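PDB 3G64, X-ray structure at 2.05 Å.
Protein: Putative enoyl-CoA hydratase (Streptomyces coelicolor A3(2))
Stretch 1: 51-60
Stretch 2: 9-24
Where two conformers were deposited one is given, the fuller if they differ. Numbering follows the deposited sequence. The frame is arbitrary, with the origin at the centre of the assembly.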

ATOM      1  N   ASP A  51     -13.204 -24.257 -11.259  1.00 26.03           N
ATOM      2  CA  ASP A  51     -14.177 -25.212 -10.747  1.00 26.51           C
ATOM      3  C   ASP A  51     -13.657 -25.997  -9.553  1.00 30.24           C
ATOM      4  O   ASP A  51     -14.432 -26.319  -8.640  1.00 29.80           O
ATOM      5  CB  ASP A  51     -14.610 -26.155 -11.853  1.00 24.60           C
ATOM      6  CG  ASP A  51     -15.385 -25.446 -12.951  1.00 29.45           C
ATOM      7  OD1 ASP A  51     -15.997 -24.382 -12.666  1.00 30.21           O
ATOM      8  OD2 ASP A  51     -15.386 -25.954 -14.097  1.00 31.50           O
ATOM      9  N   LEU A  52     -12.359 -26.306  -9.554  1.00 25.44           N
ATOM     10  CA  LEU A  52     -11.739 -26.973  -8.405  1.00 26.96           C
ATOM     11  C   LEU A  52     -11.789 -26.063  -7.186  1.00 29.11           C
ATOM     12  O   LEU A  52     -12.175 -26.502  -6.119  1.00 30.74           O
ATOM     13  CB  LEU A  52     -10.286 -27.393  -8.689  1.00 25.28           C
ATOM     14  CG  LEU A  52      -9.499 -27.870  -7.468  1.00 28.22           C
ATOM     15  CD1 LEU A  52     -10.069 -29.214  -6.975  1.00 25.61           C
ATOM     16  CD2 LEU A  52      -8.004 -28.009  -7.759  1.00 28.52           C
ATOM     17  N   LEU A  53     -11.407 -24.793  -7.339  1.00 28.31           N
ATOM     18  CA  LEU A  53     -11.426 -23.899  -6.188  1.00 24.16           C
ATOM     19  C   LEU A  53     -12.846 -23.755  -5.650  1.00 27.19           C
ATOM     20  O   LEU A  53     -13.051 -23.742  -4.433  1.00 26.12           O
ATOM     21  CB  LEU A  53     -10.841 -22.528  -6.509  1.00 27.72           C
ATOM     22  CG  LEU A  53      -9.321 -22.555  -6.740  1.00 33.44           C
ATOM     23  CD1 LEU A  53      -8.836 -21.220  -7.262  1.00 31.96           C
ATOM     24  CD2 LEU A  53      -8.557 -22.964  -5.471  1.00 31.19           C
ATOM     25  N   ALA A  54     -13.829 -23.672  -6.542  1.00 24.67           N
ATOM     26  CA  ALA A  54     -15.219 -23.530  -6.098  1.00 27.98           C
ATOM     27  C   ALA A  54     -15.631 -24.781  -5.317  1.00 25.95           C
ATOM     28  O   ALA A  54     -16.265 -24.713  -4.265  1.00 29.74           O
ATOM     29  CB  ALA A  54     -16.159 -23.301  -7.305  1.00 24.05           C
ATOM     30  N   GLU A  55     -15.245 -25.934  -5.827  1.00 25.76           N
ATOM     31  CA  GLU A  55     -15.560 -27.186  -5.151  1.00 29.59           C
ATOM     32  C   GLU A  55     -14.873 -27.328  -3.772  1.00 34.74           C
ATOM     33  O   GLU A  55     -15.537 -27.661  -2.770  1.00 32.48           O
ATOM     34  CB  GLU A  55     -15.235 -28.379  -6.050  1.00 36.09           C
ATOM     35  CG  GLU A  55     -15.715 -29.676  -5.432  1.00 46.80           C
ATOM     36  CD  GLU A  55     -15.212 -30.902  -6.167  1.00 51.15           C
ATOM     37  OE1 GLU A  55     -15.569 -31.052  -7.364  1.00 43.39           O
ATOM     38  OE2 GLU A  55     -14.471 -31.707  -5.533  1.00 50.36           O
ATOM     39  N   LEU A  56     -13.564 -27.071  -3.704  1.00 35.09           N
ATOM     40  CA  LEU A  56     -12.871 -27.104  -2.412  1.00 33.62           C
ATOM     41  C   LEU A  56     -13.444 -26.065  -1.435  1.00 36.29           C
ATOM     42  O   LEU A  56     -13.453 -26.271  -0.229  1.00 31.74           O
ATOM     43  CB  LEU A  56     -11.375 -26.854  -2.581  1.00 29.20           C
ATOM     44  CG  LEU A  56     -10.638 -27.848  -3.466  1.00 28.34           C
ATOM     45  CD1 LEU A  56      -9.156 -27.534  -3.610  1.00 24.75           C
ATOM     46  CD2 LEU A  56     -10.849 -29.269  -2.928  1.00 25.38           C
ATOM     47  N   SER A  57     -13.889 -24.932  -1.960  1.00 35.47           N
ATOM     48  CA  SER A  57     -14.376 -23.860  -1.113  1.00 37.86           C
ATOM     49  C   SER A  57     -15.718 -24.228  -0.497  1.00 40.82           C
ATOM     50  O   SER A  57     -15.913 -24.063   0.699  1.00 45.04           O
ATOM     51  CB  SER A  57     -14.524 -22.552  -1.894  1.00 37.61           C
ATOM     52  OG  SER A  57     -13.244 -22.015  -2.213  1.00 38.93           O
ATOM     53  N   ARG A  58     -16.628 -24.747  -1.312  1.00 36.28           N
ATOM     54  CA  ARG A  58     -17.965 -25.044  -0.827  1.00 40.48           C
ATOM     55  C   ARG A  58     -17.968 -26.214   0.149  1.00 47.62           C
ATOM     56  O   ARG A  58     -18.812 -26.277   1.034  1.00 53.39           O
ATOM     57  CB  ARG A  58     -18.952 -25.258  -1.991  1.00 37.73           C
ATOM     58  CG  ARG A  58     -18.980 -26.666  -2.554  1.00 40.81           C
ATOM     59  CD  ARG A  58     -19.779 -26.688  -3.857  1.00 42.67           C
ATOM     60  NE  ARG A  58     -19.834 -28.029  -4.436  1.00 44.99           N
ATOM     61  CZ  ARG A  58     -19.706 -28.277  -5.736  1.00 51.22           C
ATOM     62  NH1 ARG A  58     -19.501 -27.278  -6.595  1.00 51.85           N
ATOM     63  NH2 ARG A  58     -19.753 -29.529  -6.181  1.00 55.15           N
ATOM     64  N   ARG A  59     -17.016 -27.129   0.007  1.00 45.49           N
ATOM     65  CA  ARG A  59     -16.946 -28.273   0.911  1.00 51.31           C
ATOM     66  C   ARG A  59     -15.982 -28.032   2.081  1.00 48.74           C
ATOM     67  O   ARG A  59     -15.826 -28.899   2.924  1.00 46.25           O
ATOM     68  CB  ARG A  59     -16.557 -29.560   0.166  1.00 57.43           C
ATOM     69  CG  ARG A  59     -17.463 -29.926  -1.005  1.00 64.77           C
ATOM     70  CD  ARG A  59     -16.978 -31.190  -1.708  1.00 75.17           C
ATOM     71  NE  ARG A  59     -15.523 -31.319  -1.626  1.00 86.97           N
ATOM     72  CZ  ARG A  59     -14.796 -32.200  -2.310  1.00 93.28           C
ATOM     73  NH1 ARG A  59     -15.384 -33.043  -3.151  1.00 96.83           N
ATOM     74  NH2 ARG A  59     -13.474 -32.239  -2.160  1.00 92.26           N
ATOM     75  N   ARG A  60     -15.368 -26.848   2.134  1.00 50.43           N
ATOM     76  CA  ARG A  60     -14.352 -26.528   3.140  1.00 56.07           C
ATOM     77  C   ARG A  60     -13.471 -27.765   3.356  1.00 57.22           C
ATOM     78  O   ARG A  60     -13.277 -28.266   4.476  1.00 51.76           O
ATOM     79  CB  ARG A  60     -14.977 -26.002   4.440  1.00 63.27           C
ATOM     80  CG  ARG A  60     -13.995 -25.183   5.280  1.00 68.84           C
ATOM     81  CD  ARG A  60     -14.582 -24.688   6.588  1.00 71.52           C
ATOM     82  NE  ARG A  60     -15.235 -23.397   6.418  1.00 76.36           N
ATOM     83  CZ  ARG A  60     -14.636 -22.214   6.573  1.00 81.64           C
ATOM     84  NH1 ARG A  60     -13.354 -22.145   6.903  1.00 81.71           N
ATOM     85  NH2 ARG A  60     -15.325 -21.091   6.399  1.00 84.46           N
TER
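Stretch 2 (9-24) SAAPTPEWRHLRVEIT

How does stretch 2 run along the helix? It begins as a loop, extended from Ala 10 to Thr 13 and again at Glu 15 and Trp 16 but turned at Pro 14, and ends as a β-strand, through Thr 24, whose N-to-C direction lies 17° from that of helix 51-58, nearly parallel, with the axes 11.9 Å apart at closest approach. The loop comes nearer: Pro 12 CA lies 7.0 Å from Glu 55 CA, and Trp 16 CA 8.1 Å from Leu 52 CA.

What holds Trp 16 against the helix? With chi1 m and chi2 near 100°, its indole lies with one face beneath Leu 52, whose CB stands 3.9 Å from the centroid of the six-membered ring, 12° off the normal, a CH-pi contact. Leu 52 is t at chi1 and p at chi2, which brings Leu 52 CD1 to 3.6 Å from Trp 16 CE2 and Leu 52 CD2 to 3.7 Å from Val 21 CG2, so one leucine touches both loop and strand. A turn later, Leu 56 (m, t) has its CA-to-CB bond sideways to stretch 2, yet its end comes nearer, with Leu 56 CD2 4.2 Å from Ile 23 CD1.

Why is Glu 55 fully extended? Chi1 and chi2 are both t, carrying the carboxylate out to the loop, and chi3 of -62° sets the turn of the carboxylate plane. There Thr 13 N donates to Glu 55 OE1 at 2.8 Å, nearly straight at 167°. Glu 55 OE2 accepts from a water that also accepts from Trp 16 NE1 and donates to Thr 13 O, tying the buried acid to the loop.

What do the arginines add? Arg 59 NH1 lies 2.9 Å from Glu 55 OE2, a salt bridge of charges without a directed N-H, and 3.1 Å from Pro 12 CB. Arg 58, p then t and t, extends so that Ala 10 CB covers one guanidinium face, 4.1 Å from Arg 58 NH2; a water links that nitrogen to Ala 11 O.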

ATOM      1  N   SER A   9     -27.669 -31.287  -4.658  1.00 41.65           N
ATOM      2  CA  SER A   9     -27.710 -32.145  -5.825  1.00 37.44           C
ATOM      3  C   SER A   9     -26.359 -32.285  -6.507  1.00 36.18           C
ATOM      4  O   SER A   9     -26.061 -33.324  -7.062  1.00 40.70           O
ATOM      5  CB  SER A   9     -28.749 -31.625  -6.820  1.00 35.22           C
ATOM      6  OG  SER A   9     -30.038 -31.565  -6.211  1.00 35.65           O
ATOM      7  N   ALA A  10     -25.549 -31.236  -6.485  1.00 35.08           N
ATOM      8  CA  ALA A  10     -24.264 -31.242  -7.177  1.00 33.32           C
ATOM      9  C   ALA A  10     -23.232 -32.193  -6.525  1.00 38.60           C
ATOM     10  O   ALA A  10     -22.922 -32.065  -5.341  1.00 39.61           O
ATOM     11  CB  ALA A  10     -23.700 -29.809  -7.241  1.00 28.95           C
ATOM     12  N   ALA A  11     -22.690 -33.124  -7.306  1.00 42.98           N
ATOM     13  CA  ALA A  11     -21.660 -34.043  -6.806  1.00 42.96           C
ATOM     14  C   ALA A  11     -20.252 -33.562  -7.138  1.00 42.72           C
ATOM     15  O   ALA A  11     -20.048 -32.902  -8.160  1.00 40.08           O
ATOM     16  CB  ALA A  11     -21.869 -35.427  -7.395  1.00 44.42           C
ATOM     17  N   PRO A  12     -19.268 -33.931  -6.301  1.00 43.60           N
ATOM     18  CA  PRO A  12     -17.851 -33.609  -6.542  1.00 42.45           C
ATOM     19  C   PRO A  12     -17.350 -34.187  -7.860  1.00 39.37           C
ATOM     20  O   PRO A  12     -17.767 -35.281  -8.246  1.00 36.31           O
ATOM     21  CB  PRO A  12     -17.130 -34.312  -5.388  1.00 43.33           C
ATOM     22  CG  PRO A  12     -18.170 -34.492  -4.327  1.00 42.36           C
ATOM     23  CD  PRO A  12     -19.440 -34.758  -5.096  1.00 44.42           C
ATOM     24  N   THR A  13     -16.481 -33.452  -8.548  1.00 38.13           N
ATOM     25  CA  THR A  13     -15.851 -33.954  -9.766  1.00 33.58           C
ATOM     26  C   THR A  13     -14.935 -35.134  -9.465  1.00 37.76           C
ATOM     27  O   THR A  13     -13.987 -34.993  -8.691  1.00 38.05           O
ATOM     28  CB  THR A  13     -15.041 -32.840 -10.418  1.00 30.63           C
ATOM     29  OG1 THR A  13     -15.950 -31.825 -10.853  1.00 35.56           O
ATOM     30  CG2 THR A  13     -14.277 -33.361 -11.618  1.00 29.40           C
ATOM     31  N   PRO A  14     -15.203 -36.310 -10.071  1.00 40.72           N
ATOM     32  CA  PRO A  14     -14.375 -37.479  -9.734  1.00 43.82           C
ATOM     33  C   PRO A  14     -12.907 -37.303 -10.126  1.00 46.06           C
ATOM     34  O   PRO A  14     -12.016 -37.676  -9.369  1.00 47.37           O
ATOM     35  CB  PRO A  14     -14.985 -38.618 -10.561  1.00 43.09           C
ATOM     36  CG  PRO A  14     -16.224 -38.062 -11.195  1.00 43.39           C
ATOM     37  CD  PRO A  14     -16.122 -36.574 -11.189  1.00 39.80           C
ATOM     38  N   GLU A  15     -12.655 -36.748 -11.303  1.00 45.80           N
ATOM     39  CA  GLU A  15     -11.296 -36.703 -11.820  1.00 44.93           C
ATOM     40  C   GLU A  15     -10.998 -35.370 -12.485  1.00 39.48           C
ATOM     41  O   GLU A  15     -11.762 -34.910 -13.332  1.00 36.49           O
ATOM     42  CB  GLU A  15     -11.104 -37.822 -12.837  1.00 50.06           C
ATOM     43  CG  GLU A  15      -9.686 -37.941 -13.354  1.00 62.08           C
ATOM     44  CD  GLU A  15      -9.596 -38.707 -14.674  1.00 74.72           C
ATOM     45  OE1 GLU A  15     -10.652 -39.101 -15.223  1.00 77.15           O
ATOM     46  OE2 GLU A  15      -8.463 -38.903 -15.166  1.00 78.06           O
ATOM     47  N   TRP A  16      -9.887 -34.754 -12.101  1.00 36.45           N
ATOM     48  CA  TRP A  16      -9.481 -33.481 -12.686  1.00 36.78           C
ATOM     49  C   TRP A  16      -8.447 -33.786 -13.766  1.00 36.26           C
ATOM     50  O   TRP A  16      -7.364 -34.275 -13.456  1.00 32.08           O
ATOM     51  CB  TRP A  16      -8.913 -32.554 -11.606  1.00 32.68           C
ATOM     52  CG  TRP A  16      -9.944 -32.173 -10.602  1.00 33.93           C
ATOM     53  CD1 TRP A  16     -10.128 -32.717  -9.361  1.00 32.40           C
ATOM     54  CD2 TRP A  16     -10.965 -31.174 -10.761  1.00 31.28           C
ATOM     55  NE1 TRP A  16     -11.191 -32.105  -8.740  1.00 32.04           N
ATOM     56  CE2 TRP A  16     -11.722 -31.158  -9.577  1.00 26.78           C
ATOM     57  CE3 TRP A  16     -11.311 -30.292 -11.797  1.00 27.35           C
ATOM     58  CZ2 TRP A  16     -12.803 -30.293  -9.390  1.00 28.43           C
ATOM     59  CZ3 TRP A  16     -12.381 -29.444 -11.611  1.00 25.53           C
ATOM     60  CH2 TRP A  16     -13.122 -29.452 -10.419  1.00 27.21           C
ATOM     61  N   ARG A  17      -8.780 -33.470 -15.016  0.61 35.09           N
ATOM     62  CA  ARG A  17      -7.997 -33.928 -16.159  0.61 36.87           C
ATOM     63  C   ARG A  17      -6.942 -32.924 -16.615  0.61 36.20           C
ATOM     64  O   ARG A  17      -5.959 -33.299 -17.240  0.61 35.22           O
ATOM     65  CB  ARG A  17      -8.931 -34.294 -17.319  0.61 38.74           C
ATOM     66  CG  ARG A  17      -9.923 -35.414 -16.979  0.61 43.03           C
ATOM     67  CD  ARG A  17     -10.928 -35.684 -18.102  0.61 47.96           C
ATOM     68  NE  ARG A  17     -12.224 -35.041 -17.859  0.61 51.74           N
ATOM     69  CZ  ARG A  17     -13.328 -35.695 -17.515  0.61 53.07           C
ATOM     70  NH1 ARG A  17     -14.465 -35.032 -17.307  0.61 51.44           N
ATOM     71  NH2 ARG A  17     -13.295 -37.016 -17.383  0.61 55.95           N
ATOM     72  N   HIS A  18      -7.138 -31.649 -16.291  1.00 33.36           N
ATOM     73  CA  HIS A  18      -6.259 -30.600 -16.806  1.00 30.86           C
ATOM     74  C   HIS A  18      -5.267 -30.011 -15.821  1.00 28.87           C
ATOM     75  O   HIS A  18      -4.563 -29.062 -16.136  1.00 32.89           O
ATOM     76  CB  HIS A  18      -7.099 -29.511 -17.459  1.00 34.32           C
ATOM     77  CG  HIS A  18      -8.076 -30.066 -18.437  1.00 34.00           C
ATOM     78  ND1 HIS A  18      -7.695 -30.530 -19.678  1.00 36.23           N
ATOM     79  CD2 HIS A  18      -9.401 -30.312 -18.328  1.00 31.36           C
ATOM     80  CE1 HIS A  18      -8.755 -31.003 -20.310  1.00 38.57           C
ATOM     81  NE2 HIS A  18      -9.801 -30.884 -19.511  1.00 36.72           N
ATOM     82  N   LEU A  19      -5.237 -30.569 -14.623  1.00 24.70           N
ATOM     83  CA  LEU A  19      -4.173 -30.298 -13.668  1.00 31.53           C
ATOM     84  C   LEU A  19      -4.121 -31.513 -12.758  1.00 33.32           C
ATOM     85  O   LEU A  19      -5.015 -32.368 -12.807  1.00 32.09           O
ATOM     86  CB  LEU A  19      -4.417 -28.995 -12.883  1.00 36.01           C
ATOM     87  CG  LEU A  19      -5.852 -28.612 -12.527  1.00 41.39           C
ATOM     88  CD1 LEU A  19      -6.361 -29.547 -11.456  1.00 49.62           C
ATOM     89  CD2 LEU A  19      -5.991 -27.171 -12.046  1.00 34.62           C
ATOM     90  N   ARG A  20      -3.086 -31.609 -11.939  1.00 31.75           N
ATOM     91  CA  ARG A  20      -3.003 -32.744 -11.022  1.00 31.82           C
ATOM     92  C   ARG A  20      -3.382 -32.294  -9.622  1.00 34.15           C
ATOM     93  O   ARG A  20      -2.838 -31.315  -9.105  1.00 32.37           O
ATOM     94  CB  ARG A  20      -1.611 -33.381 -11.027  1.00 29.26           C
ATOM     95  CG  ARG A  20      -1.507 -34.623 -10.134  1.00 35.72           C
ATOM     96  CD  ARG A  20      -0.068 -34.907  -9.693  1.00 41.02           C
ATOM     97  NE  ARG A  20       0.821 -34.922 -10.845  1.00 48.60           N
ATOM     98  CZ  ARG A  20       2.090 -34.522 -10.820  1.00 52.87           C
ATOM     99  NH1 ARG A  20       2.631 -34.059  -9.690  1.00 50.23           N
ATOM    100  NH2 ARG A  20       2.810 -34.570 -11.938  1.00 54.57           N
ATOM    101  N   VAL A  21      -4.334 -33.008  -9.026  1.00 30.50           N
ATOM    102  CA  VAL A  21      -4.854 -32.653  -7.710  1.00 30.74           C
ATOM    103  C   VAL A  21      -4.682 -33.840  -6.764  1.00 33.44           C
ATOM    104  O   VAL A  21      -5.195 -34.917  -7.031  1.00 32.41           O
ATOM    105  CB  VAL A  21      -6.347 -32.308  -7.749  1.00 31.68           C
ATOM    106  CG1 VAL A  21      -6.821 -31.859  -6.357  1.00 30.12           C
ATOM    107  CG2 VAL A  21      -6.605 -31.233  -8.755  1.00 30.96           C
ATOM    108  N   GLU A  22      -3.962 -33.618  -5.672  1.00 33.36           N
ATOM    109  CA  GLU A  22      -3.729 -34.628  -4.632  1.00 36.24           C
ATOM    110  C   GLU A  22      -4.033 -33.985  -3.308  1.00 37.51           C
ATOM    111  O   GLU A  22      -3.576 -32.861  -3.058  1.00 39.42           O
ATOM    112  CB  GLU A  22      -2.247 -35.031  -4.593  1.00 40.69           C
ATOM    113  CG  GLU A  22      -1.686 -35.501  -5.935  1.00 51.44           C
ATOM    114  CD  GLU A  22      -0.157 -35.640  -5.943  1.00 59.99           C
ATOM    115  OE1 GLU A  22       0.575 -34.620  -5.831  1.00 54.04           O
ATOM    116  OE2 GLU A  22       0.311 -36.789  -6.086  1.00 68.40           O
ATOM    117  N   ILE A  23      -4.782 -34.694  -2.461  1.00 34.98           N
ATOM    118  CA  ILE A  23      -5.107 -34.244  -1.106  1.00 34.20           C
ATOM    119  C   ILE A  23      -4.628 -35.266  -0.073  1.00 43.74           C
ATOM    120  O   ILE A  23      -4.991 -36.438  -0.133  1.00 42.99           O
ATOM    121  CB  ILE A  23      -6.621 -34.017  -0.917  1.00 34.70           C
ATOM    122  CG1 ILE A  23      -7.157 -33.041  -1.969  1.00 35.79           C
ATOM    123  CG2 ILE A  23      -6.926 -33.444   0.464  1.00 33.91           C
ATOM    124  CD1 ILE A  23      -8.593 -32.617  -1.694  1.00 36.86           C
ATOM    125  N   THR A  24      -3.801 -34.810   0.863  1.00 42.00           N
ATOM    126  CA  THR A  24      -3.328 -35.654   1.948  1.00 42.84           C
ATOM    127  C   THR A  24      -3.459 -34.935   3.281  1.00 39.77           C
ATOM    128  O   THR A  24      -2.807 -33.909   3.504  1.00 35.57           O
ATOM    129  CB  THR A  24      -1.843 -36.034   1.771  1.00 41.74           C
ATOM    130  OG1 THR A  24      -1.695 -36.805   0.580  1.00 47.43           O
ATOM    131  CG2 THR A  24      -1.353 -36.842   2.964  1.00 44.45           C
TER
HETATM  132  O   HOH W   1     -19.776 -30.392  -9.169  1.00 50.59           O
HETATM  133  O   HOH W   2     -12.980 -33.343  -6.732  1.00 48.77           O